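Local coordinates for putative methyltransferase (Porphyromonas gingivalis, PDB 3LL7), which is a putative methyltransferase whose substrate is not established, and which carries a THUMP-like domain that in relatives is linked to RNA binding, at residues Leu5-Glu8 / Lys9-Leu12; Leu353-Leu356 / Arg357-Val360; Pro374-Leu377 / Arg378-Lys382. All coordinates share one frame; numbering follows the deposited sequence. Where two conformers were deposited one is given.

In the fold
Interaction 1 sits at the start of the chain, in the N-terminal family region, where residues 5-12 lead from a loop into helix 8-20. Interactions 2 and 3 belong to the THUMP-like region near the other end of the chain. Interactions 1 and 2 have centres 63 Å apart and lie on opposite sides of the chain's centre; the nearest atoms of interactions 1 and 3 are about 44 Å apart. Interactions 2 and 3, by contrast, touch, with centres 11 Å apart: Lys354 NZ lies 2.7 Å from Arg380 O, and Leu353 CD2 packs 3.4 Å from Leu377 CD1. Ethanediol molecules, probably from the crystallisation liquor, lie at interaction 3, where Arg378 binds one, and near the Lys9 side chain of interaction 1.

Interaction 1 of 3, residues Leu5-Glu8 / Lys9-Leu12; sequences LFDE and KEIL
Asp7 and Glu10 form a capping box at the first turn of helix 8-20, each side chain taking the other's backbone N-H. Asp7 is the N-cap: its CG stands between its own N and carbonyl carbon (chi1 64°), which brings OD1 to Glu10 N at 3.0 Å, met nearly along the carboxylate C-O bond. In return Glu10 OE1 accepts from Asp7 N at 2.9 Å through its anti lone pair. Both bonds are fairly straight, but they bring two acceptors together, Asp7 OD1 and Glu10 OE1 being 3.4 Å apart with their carboxylate planes strongly inclined; the bound N-H groups probably offset that repulsion.

The packed part is formed by Phe6 and Ile11. Phe6 CB rests against Ile11 CG1 at 3.8 Å, while the ring turns its edge to Glu10 OE1, almost perpendicular to that carboxylate. Tyr68 touches both Phe6 and Ile11, and helix 125-138 closes on buried Ile11 through Val129 and His133. Regular helical bonds begin here too, Ile11 N to Asp7 O and Leu12 N to Glu8 O.

On the solvent side things are looser. Lys9 runs outward from the turn, and the bent Glu8 chain lays OE2 against Leu12 CG. The carboxylates are nonetheless tied: Glu8 OE1 to His133, Glu10 OE2 to Tyr40 OH and to a water that donates to it at 2.7 Å and to Leu5 O at 3.1 Å.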
loop_
_atom_site.group_PDB
_atom_site.type_symbol
_atom_site.label_atom_id
_atom_site.label_comp_id
_atom_site.label_asym_id
_atom_site.label_seq_id
_atom_site.Cartn_x
_atom_site.Cartn_y
_atom_site.Cartn_z
ATOM N N LEU A 5 -5.707 25.902 18.173
ATOM C CA LEU A 5 -6.425 24.636 18.450
ATOM C C LEU A 5 -7.869 24.920 18.808
ATOM O O LEU A 5 -8.171 25.907 19.480
ATOM C CB LEU A 5 -5.740 23.784 19.537
ATOM C CG LEU A 5 -4.694 22.853 18.903
ATOM C CD1 LEU A 5 -3.467 23.640 18.488
ATOM C CD2 LEU A 5 -4.303 21.674 19.751
ATOM N N PHE A 6 -8.759 24.036 18.369
ATOM C CA PHE A 6 -10.190 24.295 18.438
ATOM C C PHE A 6 -10.908 23.296 19.320
ATOM O O PHE A 6 -10.527 22.134 19.359
ATOM C CB PHE A 6 -10.773 24.296 17.013
ATOM C CG PHE A 6 -10.155 25.342 16.134
ATOM C CD1 PHE A 6 -9.516 24.993 14.961
ATOM C CD2 PHE A 6 -10.190 26.695 16.511
ATOM C CE1 PHE A 6 -8.905 25.958 14.163
ATOM C CE2 PHE A 6 -9.574 27.658 15.727
ATOM C CZ PHE A 6 -8.938 27.293 14.549
ATOM N N ASP A 7 -11.958 23.738 20.003
ATOM C CA ASP A 7 -12.780 22.803 20.776
ATOM C C ASP A 7 -13.921 22.338 19.900
ATOM O O ASP A 7 -14.040 22.762 18.741
ATOM C CB ASP A 7 -13.270 23.386 22.118
ATOM C CG ASP A 7 -14.207 24.585 21.969
ATOM O OD1 ASP A 7 -14.782 24.859 20.879
ATOM O OD2 ASP A 7 -14.406 25.275 23.001
ATOM N N GLU A 8 -14.756 21.458 20.441
ATOM C CA GLU A 8 -15.859 20.907 19.635
ATOM C C GLU A 8 -16.763 21.994 19.037
ATOM O O GLU A 8 -17.129 21.925 17.847
ATOM C CB GLU A 8 -16.664 19.905 20.468
ATOM C CG GLU A 8 -17.933 19.353 19.802
ATOM C CD GLU A 8 -17.680 18.536 18.509
ATOM O OE1 GLU A 8 -16.532 18.234 18.128
ATOM O OE2 GLU A 8 -18.674 18.206 17.847
ATOM N N LYS A 9 -17.147 22.973 19.855
ATOM C CA LYS A 9 -18.023 24.042 19.373
ATOM C C LYS A 9 -17.407 24.799 18.172
ATOM O O LYS A 9 -18.086 25.122 17.199
ATOM C CB LYS A 9 -18.298 24.991 20.549
ATOM C CG LYS A 9 -19.323 26.069 20.264
ATOM C CD LYS A 9 -19.553 26.853 21.586
ATOM C CE LYS A 9 -19.970 28.286 21.299
ATOM N NZ LYS A 9 -21.369 28.279 20.821
ATOM N N GLU A 10 -16.111 25.068 18.244
ATOM C CA GLU A 10 -15.405 25.781 17.182
ATOM C C GLU A 10 -15.257 24.925 15.931
ATOM O O GLU A 10 -15.414 25.427 14.804
ATOM C CB GLU A 10 -14.022 26.244 17.663
ATOM C CG GLU A 10 -14.072 27.341 18.752
ATOM C CD GLU A 10 -12.716 27.610 19.339
ATOM O OE1 GLU A 10 -12.094 26.642 19.807
ATOM O OE2 GLU A 10 -12.268 28.778 19.324
ATOM N N ILE A 11 -15.016 23.619 16.117
ATOM C CA ILE A 11 -14.930 22.704 14.959
ATOM C C ILE A 11 -16.266 22.628 14.251
ATOM O O ILE A 11 -16.316 22.698 13.033
ATOM C CB ILE A 11 -14.449 21.292 15.380
ATOM C CG1 ILE A 11 -13.004 21.408 15.885
ATOM C CG2 ILE A 11 -14.541 20.289 14.178
ATOM C CD1 ILE A 11 -12.471 20.172 16.637
ATOM N N LEU A 12 -17.348 22.529 15.010
ATOM C CA LEU A 12 -18.664 22.571 14.390
ATOM C C LEU A 12 -18.888 23.854 13.585
ATOM O O LEU A 12 -19.414 23.781 12.469
ATOM C CB LEU A 12 -19.772 22.381 15.422
ATOM C CG LEU A 12 -19.930 20.970 15.993
ATOM C CD1 LEU A 12 -20.731 21.065 17.318
ATOM C CD2 LEU A 12 -20.604 20.016 15.002
HETATM O O HOH W 1 -9.521 28.732 19.269
#

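Interaction 2 of 3, residues Leu353-Leu356 / Arg357-Val360; sequences LKQL and RKVV
Lys358 folds back alongside Gln355, the two side chains pointing the same way from a turn of helical backbone that lacks the regular helix bonds. Starting at its root, Lys358 CB lies 3.2 Å from Gln355 O, the carbonyl that also accepts from Lys358 N at 2.9 Å. CG stays close to that oxygen; CD draws away, and the bend at chi3 (-54°) then swings CE over to Gln355 OE1, 3.4 Å off, with Gln355 CB also nearby. At the tip, NZ makes a weak hydrogen bond to OE1, at 3.2 Å.

One residue earlier, Arg357 reaches back beside Lys354. Its NH2 donates to Lys354 O at 3.3 Å, the oxygen lying near the guanidinium plane and the donor on a carbonyl lone pair. Lys354 NZ itself turns to Arg380 O of helix 374-381. Val359 N bonds Leu356 O, while the buried Leu356 side chain packs on Leu391 and Leu403 of strands 389-395 and 401-408.

The turn thus carries three cationic groups at its surface, Lys354 and Arg357 on one side and Lys358 on another, each meeting a neutral oxygen; a carbonyl or amide dipole can steady such a charge without cancelling it, so the turn is probably still positively charged.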
loop_
_atom_site.group_PDB
_atom_site.type_symbol
_atom_site.label_atom_id
_atom_site.label_comp_id
_atom_site.label_asym_id
_atom_site.label_seq_id
_atom_site.Cartn_x
_atom_site.Cartn_y
_atom_site.Cartn_z
ATOM N N LEU A 353 17.148 0.554 -32.905
ATOM C CA LEU A 353 16.330 1.620 -32.305
ATOM C C LEU A 353 15.634 2.511 -33.319
ATOM O O LEU A 353 14.411 2.734 -33.226
ATOM C CB LEU A 353 17.178 2.490 -31.357
ATOM C CG LEU A 353 17.620 1.866 -30.023
ATOM C CD1 LEU A 353 18.757 2.750 -29.391
ATOM C CD2 LEU A 353 16.461 1.709 -29.053
ATOM N N LYS A 354 16.374 3.035 -34.301
ATOM C CA LYS A 354 15.721 3.913 -35.288
ATOM C C LYS A 354 14.837 3.138 -36.259
ATOM O O LYS A 354 14.046 3.725 -37.015
ATOM C CB LYS A 354 16.725 4.829 -36.007
ATOM C CG LYS A 354 17.337 5.932 -35.117
ATOM C CD LYS A 354 16.341 7.018 -34.688
ATOM C CE LYS A 354 17.056 8.156 -33.937
ATOM N NZ LYS A 354 17.811 7.676 -32.698
ATOM N N GLN A 355 14.908 1.805 -36.215
ATOM C CA GLN A 355 14.049 1.031 -37.095
ATOM C C GLN A 355 12.720 0.692 -36.478
ATOM O O GLN A 355 11.827 0.201 -37.176
ATOM C CB GLN A 355 14.731 -0.263 -37.508
ATOM C CG GLN A 355 15.936 -0.063 -38.394
ATOM C CD GLN A 355 16.396 -1.371 -38.982
ATOM O OE1 GLN A 355 15.660 -2.031 -39.733
ATOM N NE2 GLN A 355 17.607 -1.786 -38.613
ATOM N N LEU A 356 12.554 0.921 -35.161
ATOM C CA LEU A 356 11.336 0.439 -34.509
ATOM C C LEU A 356 10.051 1.038 -34.960
ATOM O O LEU A 356 9.013 0.364 -34.902
ATOM C CB LEU A 356 11.422 0.559 -32.961
ATOM C CG LEU A 356 12.481 -0.278 -32.289
ATOM C CD1 LEU A 356 12.385 0.042 -30.762
ATOM C CD2 LEU A 356 12.280 -1.790 -32.552
ATOM N N ARG A 357 10.076 2.270 -35.472
ATOM C CA ARG A 357 8.850 2.852 -36.009
ATOM C C ARG A 357 8.340 2.055 -37.208
ATOM O O ARG A 357 7.175 2.171 -37.578
ATOM C CB ARG A 357 9.050 4.314 -36.398
ATOM C CG ARG A 357 9.118 5.281 -35.209
ATOM C CD ARG A 357 9.624 6.617 -35.711
ATOM N NE ARG A 357 10.998 6.389 -36.129
ATOM C CZ ARG A 357 11.772 7.212 -36.828
ATOM N NH1 ARG A 357 11.347 8.409 -37.189
ATOM N NH2 ARG A 357 13.013 6.810 -37.137
ATOM N N LYS A 358 9.199 1.245 -37.818
ATOM C CA LYS A 358 8.730 0.399 -38.922
ATOM C C LYS A 358 7.820 -0.733 -38.440
ATOM O O LYS A 358 6.942 -1.168 -39.180
ATOM C CB LYS A 358 9.906 -0.226 -39.681
ATOM C CG LYS A 358 10.804 0.814 -40.354
ATOM C CD LYS A 358 11.768 0.170 -41.299
ATOM C CE LYS A 358 12.585 -0.922 -40.678
ATOM N NZ LYS A 358 13.291 -1.637 -41.815
ATOM N N VAL A 359 8.022 -1.192 -37.213
ATOM C CA VAL A 359 7.306 -2.387 -36.765
ATOM C C VAL A 359 5.926 -2.129 -36.179
ATOM O O VAL A 359 5.040 -2.972 -36.300
ATOM C CB VAL A 359 8.136 -3.250 -35.837
ATOM C CG1 VAL A 359 9.403 -3.658 -36.552
ATOM C CG2 VAL A 359 8.426 -2.555 -34.498
ATOM N N VAL A 360 5.751 -0.964 -35.564
ATOM C CA VAL A 360 4.483 -0.628 -34.930
ATOM C C VAL A 360 4.255 0.890 -34.969
ATOM O O VAL A 360 5.214 1.640 -34.844
ATOM C CB VAL A 360 4.452 -1.220 -33.493
ATOM C CG1 VAL A 360 5.460 -0.548 -32.583
ATOM C CG2 VAL A 360 3.020 -1.267 -32.940
#

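Interaction 3 of 3, residues Pro374-Leu377 / Arg378-Lys382. With EDO (1,2-ethanediol), chain C.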
loop_
_atom_site.group_PDB
_atom_site.type_symbol
_atom_site.label_atom_id
_atom_site.label_comp_id
_atom_site.label_asym_id
_atom_site.label_seq_id
_atom_site.Cartn_x
_atom_site.Cartn_y
_atom_site.Cartn_z
ATOM N N PRO A 374 12.832 2.698 -20.056
ATOM C CA PRO A 374 11.768 2.854 -21.024
ATOM C C PRO A 374 11.765 4.225 -21.716
ATOM O O PRO A 374 11.477 4.323 -22.924
ATOM C CB PRO A 374 10.490 2.637 -20.168
ATOM C CG PRO A 374 10.905 1.720 -19.134
ATOM C CD PRO A 374 12.352 2.108 -18.785
ATOM N N ILE A 375 12.045 5.290 -20.968
ATOM C CA ILE A 375 12.032 6.619 -21.597
ATOM C C ILE A 375 13.183 6.785 -22.598
ATOM O O ILE A 375 13.010 7.397 -23.652
ATOM C CB ILE A 375 11.994 7.770 -20.541
ATOM C CG1 ILE A 375 11.678 9.125 -21.200
ATOM C CG2 ILE A 375 13.268 7.856 -19.724
ATOM C CD1 ILE A 375 10.418 9.085 -22.064
ATOM N N GLU A 376 14.333 6.199 -22.286
ATOM C CA GLU A 376 15.448 6.201 -23.238
ATOM C C GLU A 376 15.114 5.406 -24.500
ATOM O O GLU A 376 15.387 5.857 -25.619
ATOM C CB GLU A 376 16.709 5.604 -22.586
ATOM C CG GLU A 376 17.291 6.550 -21.571
ATOM C CD GLU A 376 18.374 5.940 -20.675
ATOM O OE1 GLU A 376 18.509 4.690 -20.617
ATOM O OE2 GLU A 376 19.073 6.737 -20.001
ATOM N N LEU A 377 14.540 4.218 -24.315
ATOM C CA LEU A 377 14.041 3.424 -25.460
ATOM C C LEU A 377 13.053 4.236 -26.306
ATOM O O LEU A 377 13.165 4.269 -27.529
ATOM C CB LEU A 377 13.417 2.119 -24.941
ATOM C CG LEU A 377 13.005 0.962 -25.855
ATOM C CD1 LEU A 377 14.081 0.653 -26.883
ATOM C CD2 LEU A 377 12.795 -0.290 -24.889
ATOM N N ARG A 378 12.108 4.919 -25.657
ATOM C CA ARG A 378 11.167 5.749 -26.366
ATOM C C ARG A 378 11.831 6.870 -27.166
ATOM O O ARG A 378 11.542 7.069 -28.366
ATOM C CB ARG A 378 10.126 6.349 -25.416
ATOM C CG ARG A 378 9.100 7.157 -26.238
ATOM C CD ARG A 378 7.845 7.537 -25.472
ATOM N NE ARG A 378 7.125 6.407 -24.864
ATOM C CZ ARG A 378 6.360 5.516 -25.507
ATOM N NH1 ARG A 378 6.209 5.532 -26.840
ATOM N NH2 ARG A 378 5.742 4.584 -24.793
ATOM N N GLN A 379 12.698 7.632 -26.510
ATOM C CA GLN A 379 13.262 8.787 -27.191
ATOM C C GLN A 379 14.211 8.428 -28.319
ATOM O O GLN A 379 14.236 9.109 -29.362
ATOM C CB GLN A 379 13.911 9.766 -26.206
ATOM C CG GLN A 379 12.875 10.445 -25.291
ATOM C CD GLN A 379 13.441 11.615 -24.498
ATOM O OE1 GLN A 379 14.433 12.229 -24.894
ATOM N NE2 GLN A 379 12.763 11.963 -23.396
ATOM N N ARG A 380 14.971 7.365 -28.116
ATOM C CA ARG A 380 15.951 6.954 -29.114
ATOM C C ARG A 380 15.294 6.283 -30.323
ATOM O O ARG A 380 15.838 6.347 -31.418
ATOM C CB ARG A 380 17.015 6.056 -28.480
ATOM C CG ARG A 380 17.829 6.855 -27.392
ATOM C CD ARG A 380 18.772 5.977 -26.579
ATOM N NE ARG A 380 19.191 6.683 -25.351
ATOM C CZ ARG A 380 20.318 6.451 -24.667
ATOM N NH1 ARG A 380 21.192 5.530 -25.080
ATOM N NH2 ARG A 380 20.583 7.157 -23.571
ATOM N N SER A 381 14.134 5.667 -30.121
ATOM C CA SER A 381 13.375 5.094 -31.254
ATOM C C SER A 381 12.354 6.062 -31.879
ATOM O O SER A 381 11.825 5.779 -32.957
ATOM C CB SER A 381 12.656 3.812 -30.827
ATOM O OG SER A 381 11.690 4.080 -29.818
ATOM N N LYS A 382 12.098 7.189 -31.219
ATOM C CA LYS A 382 11.059 8.158 -31.629
ATOM C C LYS A 382 9.662 7.538 -31.673
ATOM O O LYS A 382 8.818 7.921 -32.477
ATOM C CB LYS A 382 11.450 8.861 -32.946
ATOM C CG LYS A 382 12.786 9.666 -32.793
ATOM C CD LYS A 382 13.335 10.245 -34.119
ATOM C CE LYS A 382 12.291 10.944 -34.914
ATOM N NZ LYS A 382 11.784 12.159 -34.213
HETATM C C1 EDO C . 8.340 5.370 -21.294
HETATM O O1 EDO C . 7.965 6.447 -22.159
HETATM C C2 EDO C . 7.110 4.619 -20.795
HETATM O O2 EDO C . 6.121 4.458 -21.824
#
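Arg378 presents the edge of its guanidinium to an ethanediol beside helix 374-381, the helix of a beta-alpha-beta unit between strands 364-368 and 389-395. NE donates to EDO O1 at 2.8 Å, in the guanidinium plane, and NH2 donates to EDO O2 at 3.0 Å in an almost straight bond (178°). The arginine chain runs extended to CD, the bend at chi3 places NE, and chi4 (-75°) turns the NE/NH2 edge to the diol. Pro374 CB packs against EDO C1 and Ile375 CD1 lies near EDO O1. NH2 also donates to Ala363 O and NH1 to Met383 O, so protein carbonyls hold the group beside a diol that probably came from the crystallisation liquor.

The second guanidinium, of Arg380, is held less firmly. It lies alongside Glu376, the planes of the two charged groups 41° apart, in a long salt bridge of 3.9 Å from NH2 to Glu376 OE2. That oxygen is well out of the guanidinium plane, so the attraction is of charges alone, while the other oxygen, OE1, accepts from Ser373 N just before the helix.

A quarter-turn round the helix, Gln379 NE2 lies against Ile375 CG1, the two side chains pointing the same way. Buried Leu377 faces the sheet, touching Ile365 and Cys367. At the helix end Leu377 O has two donors on opposite faces of its plane: Ser381 N at 3.1 Å, and Ser381 OG at 2.7 Å.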